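Exocyst complex component EXO70 (Saccharomyces cerevisiae, PDB 2B1E) helps assemble the exocyst, the complex that tethers secretory vesicles to sites of exocytosis, and binds small GTPases and phosphatidylinositol 4,5-bisphosphate. Local coordinates at residues D462-L467 against M527-R532; G496-V501 against I548-D553. All blocks are in the same frame, centred on the assembly; numbering follows the deposited sequence.

Contact 1: residues D462-L467 against M527-R532; sequences DLTANL and MPMYER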
loop_
_atom_site.group_PDB
_atom_site.type_symbol
_atom_site.label_atom_id
_atom_site.label_comp_id
_atom_site.label_asym_id
_atom_site.label_seq_id
_atom_site.Cartn_x
_atom_site.Cartn_y
_atom_site.Cartn_z
ATOM N N ASP A 462 -20.765 -42.457 -7.283
ATOM C CA ASP A 462 -20.858 -43.352 -8.447
ATOM C C ASP A 462 -21.234 -44.764 -7.993
ATOM O O ASP A 462 -22.071 -45.432 -8.601
ATOM C CB ASP A 462 -19.524 -43.400 -9.194
ATOM C CG ASP A 462 -19.165 -42.068 -9.835
ATOM O OD1 ASP A 462 -19.993 -41.134 -9.779
ATOM O OD2 ASP A 462 -18.059 -41.959 -10.400
ATOM N N LEU A 463 -20.602 -45.216 -6.920
ATOM C CA LEU A 463 -20.870 -46.539 -6.359
ATOM C C LEU A 463 -22.349 -46.712 -6.006
ATOM O O LEU A 463 -22.989 -47.699 -6.399
ATOM C CB LEU A 463 -20.033 -46.744 -5.093
ATOM C CG LEU A 463 -20.231 -48.058 -4.332
ATOM C CD1 LEU A 463 -19.814 -49.215 -5.207
ATOM C CD2 LEU A 463 -19.406 -48.061 -3.067
ATOM N N THR A 464 -22.887 -45.763 -5.243
ATOM C CA THR A 464 -24.285 -45.848 -4.839
ATOM C C THR A 464 -25.239 -45.652 -6.014
ATOM O O THR A 464 -26.322 -46.238 -6.036
ATOM C CB THR A 464 -24.609 -44.835 -3.710
ATOM O OG1 THR A 464 -24.282 -43.508 -4.135
ATOM C CG2 THR A 464 -23.797 -45.171 -2.457
ATOM N N ALA A 465 -24.842 -44.834 -6.988
ATOM C CA ALA A 465 -25.685 -44.616 -8.162
ATOM C C ALA A 465 -25.766 -45.922 -8.958
ATOM O O ALA A 465 -26.841 -46.312 -9.434
ATOM C CB ALA A 465 -25.108 -43.495 -9.043
ATOM N N ASN A 466 -24.635 -46.607 -9.090
ATOM C CA ASN A 466 -24.609 -47.866 -9.827
ATOM C C ASN A 466 -25.524 -48.890 -9.170
ATOM O O ASN A 466 -26.269 -49.592 -9.852
ATOM C CB ASN A 466 -23.189 -48.436 -9.900
ATOM C CG ASN A 466 -22.270 -47.604 -10.771
ATOM O OD1 ASN A 466 -22.716 -46.922 -11.700
ATOM N ND2 ASN A 466 -20.973 -47.667 -10.487
ATOM N N LEU A 467 -25.463 -48.965 -7.844
ATOM C CA LEU A 467 -26.282 -49.899 -7.081
ATOM C C LEU A 467 -27.761 -49.563 -7.240
ATOM O O LEU A 467 -28.584 -50.448 -7.463
ATOM C CB LEU A 467 -25.902 -49.842 -5.598
ATOM C CG LEU A 467 -26.611 -50.837 -4.669
ATOM C CD1 LEU A 467 -26.279 -52.259 -5.107
ATOM C CD2 LEU A 467 -26.172 -50.607 -3.223
ATOM N N MET A 527 -24.573 -46.001 3.725
ATOM C CA MET A 527 -25.412 -46.809 4.602
ATOM C C MET A 527 -26.925 -46.793 4.401
ATOM O O MET A 527 -27.548 -47.851 4.401
ATOM C CB MET A 527 -25.058 -46.542 6.066
ATOM C CG MET A 527 -23.654 -47.052 6.459
ATOM S SD MET A 527 -23.239 -48.734 5.889
ATOM C CE MET A 527 -24.743 -49.665 6.392
ATOM N N PRO A 528 -27.542 -45.613 4.232
ATOM C CA PRO A 528 -28.996 -45.674 4.040
ATOM C C PRO A 528 -29.360 -46.548 2.836
ATOM O O PRO A 528 -30.281 -47.359 2.910
ATOM C CB PRO A 528 -29.378 -44.205 3.841
ATOM C CG PRO A 528 -28.390 -43.489 4.737
ATOM C CD PRO A 528 -27.088 -44.221 4.416
ATOM N N MET A 529 -28.621 -46.400 1.740
ATOM C CA MET A 529 -28.900 -47.188 0.545
ATOM C C MET A 529 -28.649 -48.681 0.726
ATOM O O MET A 529 -29.462 -49.502 0.306
ATOM C CB MET A 529 -28.077 -46.694 -0.650
ATOM C CG MET A 529 -28.480 -47.382 -1.945
ATOM S SD MET A 529 -27.624 -46.772 -3.389
ATOM C CE MET A 529 -28.422 -45.099 -3.544
ATOM N N TYR A 530 -27.523 -49.044 1.330
ATOM C CA TYR A 530 -27.237 -50.459 1.517
ATOM C C TYR A 530 -28.263 -51.156 2.407
ATOM O O TYR A 530 -28.622 -52.309 2.156
ATOM C CB TYR A 530 -25.826 -50.680 2.086
ATOM C CG TYR A 530 -25.429 -52.136 2.020
ATOM C CD1 TYR A 530 -25.161 -52.748 0.794
ATOM C CD2 TYR A 530 -25.417 -52.927 3.170
ATOM C CE1 TYR A 530 -24.901 -54.116 0.710
ATOM C CE2 TYR A 530 -25.160 -54.295 3.102
ATOM C CZ TYR A 530 -24.909 -54.882 1.866
ATOM O OH TYR A 530 -24.716 -56.235 1.778
ATOM N N GLU A 531 -28.725 -50.477 3.456
ATOM C CA GLU A 531 -29.719 -51.075 4.331
ATOM C C GLU A 531 -30.997 -51.379 3.552
ATOM O O GLU A 531 -31.612 -52.425 3.743
ATOM C CB GLU A 531 -30.029 -50.146 5.512
ATOM C CG GLU A 531 -28.813 -49.905 6.395
ATOM C CD GLU A 531 -29.140 -49.196 7.686
ATOM O OE1 GLU A 531 -29.683 -48.066 7.631
ATOM O OE2 GLU A 531 -28.839 -49.769 8.758
ATOM N N ARG A 532 -31.390 -50.463 2.672
ATOM C CA ARG A 532 -32.594 -50.643 1.859
ATOM C C ARG A 532 -32.405 -51.766 0.840
ATOM O O ARG A 532 -33.306 -52.575 0.608
ATOM C CB ARG A 532 -32.933 -49.333 1.141
ATOM C CG ARG A 532 -33.414 -48.241 2.083
ATOM C CD ARG A 532 -33.321 -46.857 1.472
ATOM N NE ARG A 532 -33.725 -45.865 2.462
ATOM C CZ ARG A 532 -33.252 -44.628 2.528
ATOM N NH1 ARG A 532 -32.350 -44.206 1.655
ATOM N NH2 ARG A 532 -33.666 -43.819 3.491
#

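Contact 2: residues G496-V501 against I548-D553; sequences GFEDLV and IKYTPD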
loop_
_atom_site.group_PDB
_atom_site.type_symbol
_atom_site.label_atom_id
_atom_site.label_comp_id
_atom_site.label_asym_id
_atom_site.label_seq_id
_atom_site.Cartn_x
_atom_site.Cartn_y
_atom_site.Cartn_z
ATOM N N GLY A 496 -17.065 -53.015 -5.930
ATOM C CA GLY A 496 -16.954 -51.573 -5.998
ATOM C C GLY A 496 -16.662 -50.984 -4.635
ATOM O O GLY A 496 -15.843 -50.072 -4.509
ATOM N N PHE A 497 -17.339 -51.511 -3.615
ATOM C CA PHE A 497 -17.171 -51.068 -2.230
ATOM C C PHE A 497 -15.729 -51.310 -1.761
ATOM O O PHE A 497 -15.049 -50.398 -1.286
ATOM C CB PHE A 497 -18.126 -51.848 -1.310
ATOM C CG PHE A 497 -17.974 -51.510 0.154
ATOM C CD1 PHE A 497 -18.423 -50.284 0.654
ATOM C CD2 PHE A 497 -17.351 -52.403 1.027
ATOM C CE1 PHE A 497 -18.251 -49.948 2.002
ATOM C CE2 PHE A 497 -17.172 -52.077 2.380
ATOM C CZ PHE A 497 -17.623 -50.845 2.865
ATOM N N GLU A 498 -15.285 -52.556 -1.885
ATOM C CA GLU A 498 -13.940 -52.945 -1.472
ATOM C C GLU A 498 -12.849 -52.177 -2.211
ATOM O O GLU A 498 -11.834 -51.800 -1.622
ATOM C CB GLU A 498 -13.766 -54.459 -1.661
ATOM C CG GLU A 498 -14.383 -55.275 -0.523
ATOM C CD GLU A 498 -14.847 -56.645 -0.957
ATOM O OE1 GLU A 498 -14.325 -57.159 -1.968
ATOM O OE2 GLU A 498 -15.730 -57.220 -0.282
ATOM N N ASP A 499 -13.054 -51.939 -3.500
ATOM C CA ASP A 499 -12.072 -51.197 -4.284
ATOM C C ASP A 499 -11.958 -49.768 -3.742
ATOM O O ASP A 499 -10.857 -49.228 -3.631
ATOM C CB ASP A 499 -12.488 -51.163 -5.757
ATOM C CG ASP A 499 -11.408 -50.587 -6.659
ATOM O OD1 ASP A 499 -11.501 -49.400 -7.039
ATOM O OD2 ASP A 499 -10.463 -51.331 -6.987
ATOM N N LEU A 500 -13.100 -49.164 -3.408
ATOM C CA LEU A 500 -13.118 -47.802 -2.881
ATOM C C LEU A 500 -12.555 -47.752 -1.470
ATOM O O LEU A 500 -11.833 -46.821 -1.124
ATOM C CB LEU A 500 -14.547 -47.226 -2.893
ATOM C CG LEU A 500 -14.847 -46.053 -3.832
ATOM C CD1 LEU A 500 -16.319 -45.655 -3.727
ATOM C CD2 LEU A 500 -13.956 -44.862 -3.481
ATOM N N VAL A 501 -12.880 -48.744 -0.649
ATOM C CA VAL A 501 -12.358 -48.764 0.716
ATOM C C VAL A 501 -10.825 -48.784 0.660
ATOM O O VAL A 501 -10.165 -48.016 1.345
ATOM C CB VAL A 501 -12.884 -49.997 1.502
ATOM C CG1 VAL A 501 -12.179 -50.120 2.861
ATOM C CG2 VAL A 501 -14.392 -49.858 1.718
ATOM N N ILE A 548 -24.632 -63.410 0.797
ATOM C CA ILE A 548 -24.428 -61.978 0.916
ATOM C C ILE A 548 -23.253 -61.754 1.861
ATOM O O ILE A 548 -23.339 -62.030 3.052
ATOM C CB ILE A 548 -25.690 -61.302 1.462
ATOM C CG1 ILE A 548 -26.826 -61.437 0.442
ATOM C CG2 ILE A 548 -25.407 -59.842 1.760
ATOM C CD1 ILE A 548 -28.192 -61.027 0.984
ATOM N N LYS A 549 -22.154 -61.242 1.320
ATOM C CA LYS A 549 -20.948 -61.016 2.112
ATOM C C LYS A 549 -21.109 -60.125 3.343
ATOM O O LYS A 549 -20.631 -60.471 4.427
ATOM C CB LYS A 549 -19.834 -60.455 1.210
ATOM C CG LYS A 549 -18.455 -60.397 1.861
ATOM C CD LYS A 549 -17.364 -60.073 0.841
ATOM C CE LYS A 549 -15.986 -60.057 1.484
ATOM N NZ LYS A 549 -14.909 -59.832 0.473
ATOM N N TYR A 550 -21.784 -58.988 3.189
ATOM C CA TYR A 550 -21.947 -58.052 4.297
ATOM C C TYR A 550 -23.368 -57.766 4.763
ATOM O O TYR A 550 -24.264 -57.521 3.950
ATOM C CB TYR A 550 -21.337 -56.687 3.946
ATOM C CG TYR A 550 -19.899 -56.690 3.495
ATOM C CD1 TYR A 550 -18.855 -56.770 4.414
ATOM C CD2 TYR A 550 -19.578 -56.565 2.144
ATOM C CE1 TYR A 550 -17.522 -56.716 3.994
ATOM C CE2 TYR A 550 -18.258 -56.512 1.719
ATOM C CZ TYR A 550 -17.237 -56.583 2.643
ATOM O OH TYR A 550 -15.932 -56.498 2.216
ATOM N N THR A 551 -23.571 -57.787 6.075
ATOM C CA THR A 551 -24.863 -57.400 6.626
ATOM C C THR A 551 -24.637 -55.895 6.773
ATOM O O THR A 551 -23.490 -55.429 6.727
ATOM C CB THR A 551 -25.124 -58.008 8.031
ATOM O OG1 THR A 551 -24.087 -57.602 8.935
ATOM C CG2 THR A 551 -25.174 -59.522 7.953
ATOM N N PRO A 552 -25.711 -55.103 6.914
ATOM C CA PRO A 552 -25.454 -53.671 7.053
ATOM C C PRO A 552 -24.518 -53.370 8.228
ATOM O O PRO A 552 -23.643 -52.507 8.135
ATOM C CB PRO A 552 -26.851 -53.092 7.241
ATOM C CG PRO A 552 -27.689 -54.003 6.339
ATOM C CD PRO A 552 -27.146 -55.374 6.700
ATOM N N ASP A 553 -24.703 -54.084 9.334
ATOM C CA ASP A 553 -23.859 -53.865 10.501
ATOM C C ASP A 553 -22.398 -54.170 10.194
ATOM O O ASP A 553 -21.502 -53.518 10.716
ATOM C CB ASP A 553 -24.326 -54.718 11.689
ATOM C CG ASP A 553 -25.571 -54.160 12.349
ATOM O OD1 ASP A 553 -25.919 -52.995 12.055
ATOM O OD2 ASP A 553 -26.193 -54.877 13.173
HETATM O O HOH W 1 -15.207 -59.551 -2.975
#

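Contact 1: residues D462-L467 against M527-R532
Met-529 lays its thioether over the turn of helix that carries Thr-464 and Leu-467, and its sulfur overlaps both residues. This is side-chain packing between two neighbouring helices, 440-473 and 512-537, in the all-helical C-terminal part of an Exo70-family rod, and no hydrogen bond joins the two segments. With CG anti to the backbone N (chi1 -173°) and chi2 also extended, the methionine reaches straight across, carrying SD to 3.6 Å from Thr-464 CB. The bend at chi3 (-71°) then brings CE to 3.8 Å from that same CB. Leu-467, one turn further on, meets the stem of the chain: its CD2 lies 4.1 Å from Met-529 SD and 4.2 Å from Met-529 CG, the two side chains sliding past each other in opposite directions. Helix 483-504 joins the packing through Phe-493, which touches Leu-467 and meets the ring of Tyr-530, the two planes about 20° apart. The CA atoms nearest across the segments, those of Thr-464 and Met-529, are 7.2 Å apart. Thr-464 meets the sulfur through CB, while its OG1 is hydrogen-bonded to Arg-461 O within its own helix.

Contact 2: residues G496-V501 against I548-D553
A single carboxylate oxygen, Glu-498 OE2, takes two hydrogen bonds from consecutive residues of the segment 548-553. Tyr-550 OH donates to Glu-498 OE2 at 2.6 Å, arriving on the anti side of the carboxylate and 22° out of its plane. Lys-549 NZ forms a salt bridge to the same OE2 at 2.8 Å, from well above that plane, so the two donors reach the oxygen along different directions. The other oxygen, Glu-498 OE1, accepts from a water at 2.7 Å, and this water also has a weak bond to Lys-549 NZ. Lysine reaches the site by extending its whole chain, and on the way its CG passes 3.9 Å above the centre of the Tyr-550 ring. Were Glu-498 an alanine, the ammonium of Lys-549 and the hydroxyl of Tyr-550 would probably lose their shared acceptor, and the phenol would be freer to shift. Beyond the polar group, Phe-497 turns its edge toward the opposite face of Tyr-550, a T-shaped pair with centroids 5.7 Å apart and planes at 68°. The CG2 of Val-501 lies over one face of the phenylalanine, which also packs on Leu-555, Val-558 and Leu-559 of helix 552-563. Directly after Tyr-550, Thr-551 is the N-cap of that helix, and its N is bonded to Glu-554 OE2, as in a capping box. Aromatic packing inside and a salt bridge on the more exposed side thus join the turn leading into the final helix to helix 483-504 in the C-terminal helical bundle of the Exo70 fold.

In the fold
The two contacts lie side by side, their centres about 11 Å apart, in one end of the elongated chain and about 54 and 57 Å from its centre. Their segments alternate along the sequence: 462-467, 496-501, 527-532, then 548-553, on or at the start of helices 440-473, 483-504, 512-537 and 552-563. Contact 1 thus joins the first and third of these helices, contact 2 the second and the turn that leads into the fourth. A probable hydrogen bond from Tyr-530 OH to Tyr-550 O, 2.6 Å long, connects them, and Leu-463 packs on Gly-496. The interleaved pairing illustrates how helices that are not consecutive in the chain pack into one bundle at this end of the rod.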